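Local coordinates for putative baseplate protein (Unidentified phage, PDB 2FSD) that probably recognises a receptor on the Lactococcus lactis cell surface through this head domain of the phage receptor-binding protein, at residues I34-L39 with Y61-S66; A53-G58 with P85-N90. One frame throughout, in Å; residues are numbered along the deposited sequence.

In the fold
From the N terminus the chain runs up strand 34-41, returns along 50-56 and goes up again as 59-68, three successive antiparallel neighbours in an eight-stranded barrel. Contact 1 (34-39 with 61-66) closes the first loop and joins the two outer strands of this trio across the middle one. Contact 2 (53-58 with 85-90) closes a second, overlapping loop from that middle strand to the connection between strands 77-82 and 94-102, so the two contacts cross along the chain. The centres of contacts 1 and 2 lie about 11 Å apart, on the same side of the chain's centre. They also meet directly: T37 O is 2.9 Å from A53 N, probably hydrogen-bonded between neighbouring strands.

Contact 1: I34-L39 with Y61-S66; sequences IPWTDL and YVRGNS
W36 sends its indole out with CG anti to the carbonyl carbon (chi1 -81°), while R63 starts with CG between its backbone N and carbonyl carbon (chi1 54°) and then runs extended to NE, and the two side chains, crossing at about a right angle, bring guanidinium and indole face to face. The planes are only 14° apart, with group centres 3.8 Å from each other. R63 CZ lies over the six-membered ring, 3.8 Å from its centroid, in a cation-pi contact. NH2 reaches farther, toward the pyrrole side, and comes within 3.1 Å of W36 NE1; both atoms are donors, so this closeness belongs to the stack and is no hydrogen bond. Nearer the backbone, R63 CG lies 3.8 Å from W36 CH2.

Strand 50-56 runs between the two segments in the antiparallel barrel sheet, so these side chains meet on the barrel's outer surface by bridging over a whole strand. That strand joins in: Q52 touches W36, and R54 makes a second cation-pi contact on the opposite indole face, placing the ring between two arginines. Y61 touches the outer corner of the indole with its CB, 4.1 Å from W36 CH2, and its phenol then leads away from the tryptophan. Beside the tryptophan, T37 OG1 donates a 2.8 Å hydrogen bond to P35 O, arriving from above the carbonyl plane.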
ATOM      1  N   ILE A  34      16.710 -13.819  -4.905  1.00 25.28           N
ATOM      2  CA  ILE A  34      15.877 -14.857  -4.322  1.00 24.74           C
ATOM      3  C   ILE A  34      14.618 -15.005  -5.185  1.00 24.17           C
ATOM      4  O   ILE A  34      13.892 -14.026  -5.391  1.00 24.40           O
ATOM      5  CB  ILE A  34      15.452 -14.487  -2.882  1.00 24.58           C
ATOM      6  CG1 ILE A  34      16.670 -14.148  -2.007  1.00 24.46           C
ATOM      7  CG2 ILE A  34      14.637 -15.610  -2.246  1.00 25.18           C
ATOM      8  CD1 ILE A  34      17.480 -15.345  -1.557  1.00 24.05           C
ATOM      9  N   PRO A  35      14.335 -16.227  -5.676  1.00 23.41           N
ATOM     10  CA  PRO A  35      13.074 -16.398  -6.416  1.00 22.72           C
ATOM     11  C   PRO A  35      11.841 -16.277  -5.503  1.00 21.88           C
ATOM     12  O   PRO A  35      11.971 -16.141  -4.274  1.00 21.04           O
ATOM     13  CB  PRO A  35      13.189 -17.815  -6.988  1.00 22.53           C
ATOM     14  CG  PRO A  35      14.118 -18.514  -6.079  1.00 23.16           C
ATOM     15  CD  PRO A  35      15.096 -17.489  -5.591  1.00 23.16           C
ATOM     16  N   TRP A  36      10.663 -16.305  -6.117  1.00 21.17           N
ATOM     17  CA  TRP A  36       9.415 -16.316  -5.385  1.00 20.75           C
ATOM     18  C   TRP A  36       9.468 -17.436  -4.344  1.00 20.72           C
ATOM     19  O   TRP A  36       9.757 -18.602  -4.677  1.00 21.32           O
ATOM     20  CB  TRP A  36       8.237 -16.535  -6.325  1.00 20.62           C
ATOM     21  CG  TRP A  36       7.738 -15.308  -7.083  1.00 20.47           C
ATOM     22  CD1 TRP A  36       7.529 -15.216  -8.428  1.00 19.86           C
ATOM     23  CD2 TRP A  36       7.336 -14.044  -6.532  1.00 20.81           C
ATOM     24  NE1 TRP A  36       7.036 -13.978  -8.755  1.00 19.95           N
ATOM     25  CE2 TRP A  36       6.910 -13.234  -7.613  1.00 21.18           C
ATOM     26  CE3 TRP A  36       7.289 -13.516  -5.232  1.00 20.74           C
ATOM     27  CZ2 TRP A  36       6.454 -11.918  -7.435  1.00 20.54           C
ATOM     28  CZ3 TRP A  36       6.837 -12.213  -5.054  1.00 20.16           C
ATOM     29  CH2 TRP A  36       6.429 -11.428  -6.152  1.00 20.54           C
ATOM     30  N   THR A  37       9.226 -17.059  -3.087  1.00 20.29           N
ATOM     31  CA  THR A  37       9.297 -17.950  -1.934  1.00 20.01           C
ATOM     32  C   THR A  37       8.096 -17.661  -1.042  1.00 19.85           C
ATOM     33  O   THR A  37       7.781 -16.504  -0.796  1.00 18.67           O
ATOM     34  CB  THR A  37      10.577 -17.695  -1.128  1.00 19.93           C
ATOM     35  OG1 THR A  37      11.710 -17.750  -2.002  1.00 20.73           O
ATOM     36  CG2 THR A  37      10.747 -18.704   0.003  1.00 19.70           C
ATOM     37  N   ASP A  38       7.427 -18.720  -0.579  1.00 19.83           N
ATOM     38  CA  ASP A  38       6.344 -18.590   0.388  1.00 19.66           C
ATOM     39  C   ASP A  38       6.886 -18.087   1.726  1.00 19.42           C
ATOM     40  O   ASP A  38       7.908 -18.571   2.218  1.00 19.13           O
ATOM     41  CB  ASP A  38       5.646 -19.940   0.617  1.00 19.69           C
ATOM     42  CG  ASP A  38       4.962 -20.472  -0.623  1.00 21.27           C
ATOM     43  OD1 ASP A  38       4.353 -19.679  -1.391  1.00 20.34           O
ATOM     44  OD2 ASP A  38       5.042 -21.708  -0.827  1.00 24.58           O
ATOM     45  N   LEU A  39       6.196 -17.126   2.326  1.00 19.37           N
ATOM     46  CA  LEU A  39       6.511 -16.739   3.688  1.00 19.58           C
ATOM     47  C   LEU A  39       5.961 -17.822   4.602  1.00 19.87           C
ATOM     48  O   LEU A  39       5.077 -18.589   4.201  1.00 19.63           O
ATOM     49  CB  LEU A  39       5.892 -15.397   4.059  1.00 19.43           C
ATOM     50  CG  LEU A  39       6.610 -14.139   3.588  1.00 19.20           C
ATOM     51  CD1 LEU A  39       6.622 -14.064   2.070  1.00 19.34           C
ATOM     52  CD2 LEU A  39       5.934 -12.905   4.199  1.00 19.29           C
ATOM     53  N   TYR A  61      10.162  -7.665  -3.386  1.00 16.13           N
ATOM     54  CA  TYR A  61       8.757  -7.600  -3.753  1.00 16.08           C
ATOM     55  C   TYR A  61       7.992  -8.581  -2.877  1.00 15.87           C
ATOM     56  O   TYR A  61       8.404  -9.720  -2.716  1.00 15.62           O
ATOM     57  CB  TYR A  61       8.548  -7.998  -5.222  1.00 16.45           C
ATOM     58  CG  TYR A  61       9.335  -7.160  -6.195  1.00 16.54           C
ATOM     59  CD1 TYR A  61       8.726  -6.134  -6.900  1.00 17.20           C
ATOM     60  CD2 TYR A  61      10.692  -7.376  -6.392  1.00 17.16           C
ATOM     61  CE1 TYR A  61       9.444  -5.340  -7.779  1.00 17.31           C
ATOM     62  CE2 TYR A  61      11.421  -6.581  -7.265  1.00 17.77           C
ATOM     63  CZ  TYR A  61      10.785  -5.564  -7.956  1.00 16.80           C
ATOM     64  OH  TYR A  61      11.482  -4.777  -8.827  1.00 16.92           O
ATOM     65  N   VAL A  62       6.874  -8.137  -2.323  1.00 15.76           N
ATOM     66  CA  VAL A  62       6.030  -8.999  -1.512  1.00 15.76           C
ATOM     67  C   VAL A  62       4.597  -8.860  -2.009  1.00 15.87           C
ATOM     68  O   VAL A  62       4.127  -7.758  -2.282  1.00 15.23           O
ATOM     69  CB  VAL A  62       6.110  -8.653  -0.009  1.00 15.31           C
ATOM     70  CG1 VAL A  62       5.598  -9.812   0.833  1.00 15.50           C
ATOM     71  CG2 VAL A  62       7.529  -8.295   0.400  1.00 15.01           C
ATOM     72  N   ARG A  63       3.912  -9.991  -2.138  1.00 16.44           N
ATOM     73  CA  ARG A  63       2.497  -9.984  -2.505  1.00 16.57           C
ATOM     74  C   ARG A  63       1.686 -10.979  -1.690  1.00 16.35           C
ATOM     75  O   ARG A  63       2.176 -12.029  -1.304  1.00 15.77           O
ATOM     76  CB  ARG A  63       2.316 -10.262  -3.994  1.00 16.64           C
ATOM     77  CG  ARG A  63       2.993 -11.521  -4.481  1.00 17.10           C
ATOM     78  CD  ARG A  63       2.537 -11.819  -5.893  1.00 17.24           C
ATOM     79  NE  ARG A  63       3.257 -12.945  -6.470  1.00 17.02           N
ATOM     80  CZ  ARG A  63       3.342 -13.188  -7.776  1.00 16.73           C
ATOM     81  NH1 ARG A  63       2.770 -12.385  -8.660  1.00 17.08           N
ATOM     82  NH2 ARG A  63       4.025 -14.235  -8.205  1.00 16.82           N
ATOM     83  N   GLY A  64       0.435 -10.610  -1.443  1.00 16.77           N
ATOM     84  CA  GLY A  64      -0.526 -11.461  -0.786  1.00 17.00           C
ATOM     85  C   GLY A  64      -1.768 -11.519  -1.646  1.00 17.26           C
ATOM     86  O   GLY A  64      -2.193 -10.507  -2.217  1.00 16.42           O
ATOM     87  N   ASN A  65      -2.329 -12.716  -1.758  1.00 17.87           N
ATOM     88  CA  ASN A  65      -3.560 -12.917  -2.484  1.00 18.49           C
ATOM     89  C   ASN A  65      -4.534 -13.809  -1.687  1.00 18.84           C
ATOM     90  O   ASN A  65      -4.274 -14.991  -1.453  1.00 18.19           O
ATOM     91  CB  ASN A  65      -3.257 -13.486  -3.879  1.00 18.86           C
ATOM     92  CG  ASN A  65      -4.452 -13.453  -4.780  1.00 19.70           C
ATOM     93  OD1 ASN A  65      -5.396 -14.213  -4.595  1.00 24.78           O
ATOM     94  ND2 ASN A  65      -4.438 -12.559  -5.754  1.00 23.55           N
ATOM     95  N   SER A  66      -5.636 -13.192  -1.259  1.00 19.46           N
ATOM     96  CA  SER A  66      -6.706 -13.838  -0.518  1.00 20.02           C
ATOM     97  C   SER A  66      -6.162 -14.631   0.657  1.00 20.49           C
ATOM     98  O   SER A  66      -6.410 -15.821   0.790  1.00 20.92           O
ATOM     99  CB  SER A  66      -7.551 -14.728  -1.438  1.00 20.39           C
ATOM    100  OG  SER A  66      -8.264 -13.960  -2.393  1.00 19.82           O
TER

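Contact 2: A53-G58 with P85-N90; sequences ARIING and PAFGTN
F87 reaches from its loop toward strand 50-56 with CG anti to the carbonyl carbon (chi1 -68°), an arrangement that carries the far end of the ring in to the strand backbone. Starting at CB, the side chain first runs past the end of I55; the two slide by each other in opposite directions. At the next step out along the ring, F87 CD1 touches the isoleucine, lying 3.6 Å from I55 CD1 and 3.8 Å from I55 CG1. That end methyl, CD1 of I55, approaches the ring obliquely. One atom farther, F87 CE1 rests 3.6 Å from A53 CB and 3.7 Å from the backbone N of R54. At the tip, F87 CZ is 3.2 Å from A53 O. Both that oxygen and R54 N lie near the ring plane, so the phenyl meets the strand backbone edge-on, with its slightly positive ring hydrogens probably turned to the carbonyl oxygen.

The loop 85-90 connects strands 77-82 and 94-102 of the barrel, and through F87 it lays a buried aromatic ring against the strands at this end. I34 of the neighbouring strand 34-41 covers one face of the same ring and T37 sits at its CE2/CZ edge, while I60 of strand 59-68 also touches it. Residues 85-87 have helical backbone angles, and a weak hydrogen bond of 3.4 Å from G88 N to P85 O spans the turn that presents the phenylalanine. Beyond it, N90 pairs through its backbone with the C-terminal L142, just as G58 does with L141.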
ATOM      1  N   ALA A  53       7.439 -13.730  -1.381  1.00 18.02           N
ATOM      2  CA  ALA A  53       8.357 -12.636  -1.633  1.00 18.64           C
ATOM      3  C   ALA A  53       9.539 -13.085  -2.523  1.00 19.29           C
ATOM      4  O   ALA A  53       9.859 -14.285  -2.608  1.00 19.26           O
ATOM      5  CB  ALA A  53       8.852 -12.055  -0.325  1.00 18.23           C
ATOM      6  N   ARG A  54      10.156 -12.112  -3.199  1.00 19.75           N
ATOM      7  CA  ARG A  54      11.317 -12.344  -4.074  1.00 20.23           C
ATOM      8  C   ARG A  54      12.260 -11.131  -4.020  1.00 20.13           C
ATOM      9  O   ARG A  54      11.843 -10.020  -3.677  1.00 19.36           O
ATOM     10  CB  ARG A  54      10.860 -12.587  -5.518  1.00 20.25           C
ATOM     11  CG  ARG A  54      10.692 -11.311  -6.314  1.00 21.17           C
ATOM     12  CD  ARG A  54       9.912 -11.473  -7.597  1.00 22.48           C
ATOM     13  NE  ARG A  54      10.537 -12.390  -8.537  1.00 24.65           N
ATOM     14  CZ  ARG A  54      10.201 -12.521  -9.820  1.00 24.78           C
ATOM     15  NH1 ARG A  54       9.248 -11.781 -10.366  1.00 26.56           N
ATOM     16  NH2 ARG A  54      10.840 -13.405 -10.564  1.00 25.34           N
ATOM     17  N   ILE A  55      13.528 -11.348  -4.355  1.00 20.58           N
ATOM     18  CA  ILE A  55      14.500 -10.254  -4.457  1.00 20.80           C
ATOM     19  C   ILE A  55      15.120 -10.278  -5.848  1.00 21.31           C
ATOM     20  O   ILE A  55      15.707 -11.296  -6.256  1.00 22.38           O
ATOM     21  CB  ILE A  55      15.602 -10.342  -3.385  1.00 21.03           C
ATOM     22  CG1 ILE A  55      14.995 -10.195  -1.989  1.00 21.00           C
ATOM     23  CG2 ILE A  55      16.684  -9.249  -3.607  1.00 20.88           C
ATOM     24  CD1 ILE A  55      15.922 -10.584  -0.863  1.00 20.96           C
ATOM     25  N   ILE A  56      14.950  -9.183  -6.588  1.00 21.04           N
ATOM     26  CA  ILE A  56      15.589  -9.014  -7.887  1.00 20.80           C
ATOM     27  C   ILE A  56      16.360  -7.696  -7.887  1.00 20.57           C
ATOM     28  O   ILE A  56      15.778  -6.618  -7.736  1.00 20.63           O
ATOM     29  CB  ILE A  56      14.584  -8.964  -9.044  1.00 21.25           C
ATOM     30  CG1 ILE A  56      13.479  -9.998  -8.879  1.00 20.70           C
ATOM     31  CG2 ILE A  56      15.319  -9.140 -10.402  1.00 21.39           C
ATOM     32  CD1 ILE A  56      12.294  -9.687  -9.717  1.00 21.21           C
ATOM     33  N   ASN A  57      17.671  -7.784  -8.046  1.00 20.35           N
ATOM     34  CA  ASN A  57      18.521  -6.596  -8.113  1.00 20.13           C
ATOM     35  C   ASN A  57      18.374  -5.612  -6.936  1.00 19.33           C
ATOM     36  O   ASN A  57      18.127  -4.432  -7.132  1.00 19.02           O
ATOM     37  CB  ASN A  57      18.289  -5.877  -9.452  1.00 20.53           C
ATOM     38  CG  ASN A  57      19.531  -5.130  -9.944  1.00 21.05           C
ATOM     39  OD1 ASN A  57      20.569  -5.127  -9.285  1.00 20.10           O
ATOM     40  ND2 ASN A  57      19.419  -4.500 -11.107  1.00 20.65           N
ATOM     41  N   GLY A  58      18.535  -6.112  -5.715  1.00 19.11           N
ATOM     42  CA  GLY A  58      18.538  -5.263  -4.509  1.00 18.63           C
ATOM     43  C   GLY A  58      17.189  -4.742  -4.048  1.00 18.37           C
ATOM     44  O   GLY A  58      17.116  -3.923  -3.123  1.00 17.87           O
ATOM     45  N   PRO A  85      14.965 -16.934   6.455  1.00 24.98           N
ATOM     46  CA  PRO A  85      16.333 -16.405   6.618  1.00 25.70           C
ATOM     47  C   PRO A  85      17.122 -16.160   5.331  1.00 26.55           C
ATOM     48  O   PRO A  85      18.166 -15.523   5.382  1.00 27.58           O
ATOM     49  CB  PRO A  85      17.045 -17.494   7.430  1.00 25.57           C
ATOM     50  CG  PRO A  85      16.006 -18.210   8.121  1.00 25.88           C
ATOM     51  CD  PRO A  85      14.747 -18.120   7.299  1.00 25.20           C
ATOM     52  N   ALA A  86      16.667 -16.689   4.204  1.00 27.51           N
ATOM     53  CA  ALA A  86      17.305 -16.402   2.932  1.00 28.16           C
ATOM     54  C   ALA A  86      17.236 -14.902   2.605  1.00 29.00           C
ATOM     55  O   ALA A  86      18.180 -14.360   2.021  1.00 29.46           O
ATOM     56  CB  ALA A  86      16.665 -17.234   1.805  1.00 28.44           C
ATOM     57  N   PHE A  87      16.139 -14.240   2.994  1.00 29.29           N
ATOM     58  CA  PHE A  87      15.921 -12.818   2.667  1.00 29.61           C
ATOM     59  C   PHE A  87      16.776 -11.862   3.501  1.00 30.23           C
ATOM     60  O   PHE A  87      16.916 -10.695   3.147  1.00 30.74           O
ATOM     61  CB  PHE A  87      14.433 -12.434   2.777  1.00 29.36           C
ATOM     62  CG  PHE A  87      13.573 -13.069   1.723  1.00 28.91           C
ATOM     63  CD1 PHE A  87      13.161 -12.347   0.615  1.00 28.07           C
ATOM     64  CD2 PHE A  87      13.204 -14.413   1.822  1.00 28.85           C
ATOM     65  CE1 PHE A  87      12.382 -12.947  -0.377  1.00 28.46           C
ATOM     66  CE2 PHE A  87      12.425 -15.016   0.840  1.00 28.90           C
ATOM     67  CZ  PHE A  87      12.013 -14.279  -0.257  1.00 28.81           C
ATOM     68  N   GLY A  88      17.329 -12.348   4.612  1.00 30.93           N
ATOM     69  CA  GLY A  88      18.311 -11.591   5.379  1.00 30.96           C
ATOM     70  C   GLY A  88      17.719 -10.595   6.355  1.00 31.42           C
ATOM     71  O   GLY A  88      16.569 -10.722   6.774  1.00 31.59           O
ATOM     72  N   THR A  89      18.525  -9.595   6.703  1.00 31.72           N
ATOM     73  CA  THR A  89      18.274  -8.679   7.825  1.00 31.68           C
ATOM     74  C   THR A  89      17.887  -7.274   7.355  1.00 31.59           C
ATOM     75  O   THR A  89      17.085  -6.580   7.986  1.00 31.17           O
ATOM     76  CB  THR A  89      19.560  -8.612   8.720  1.00 31.96           C
ATOM     77  OG1 THR A  89      19.457  -9.577   9.772  1.00 32.35           O
ATOM     78  CG2 THR A  89      19.795  -7.224   9.333  1.00 32.42           C
ATOM     79  N   ASN A  90      18.453  -6.888   6.218  1.00 31.51           N
ATOM     80  CA  ASN A  90      18.405  -5.522   5.709  1.00 31.21           C
ATOM     81  C   ASN A  90      17.088  -5.134   5.003  1.00 30.89           C
ATOM     82  O   ASN A  90      17.094  -4.436   3.967  1.00 30.75           O
ATOM     83  CB  ASN A  90      19.578  -5.358   4.745  1.00 31.50           C
ATOM     84  CG  ASN A  90      19.563  -6.399   3.644  1.00 32.97           C
ATOM     85  OD1 ASN A  90      18.740  -7.326   3.662  1.00 34.99           O
ATOM     86  ND2 ASN A  90      20.476  -6.264   2.684  1.00 35.52           N
TER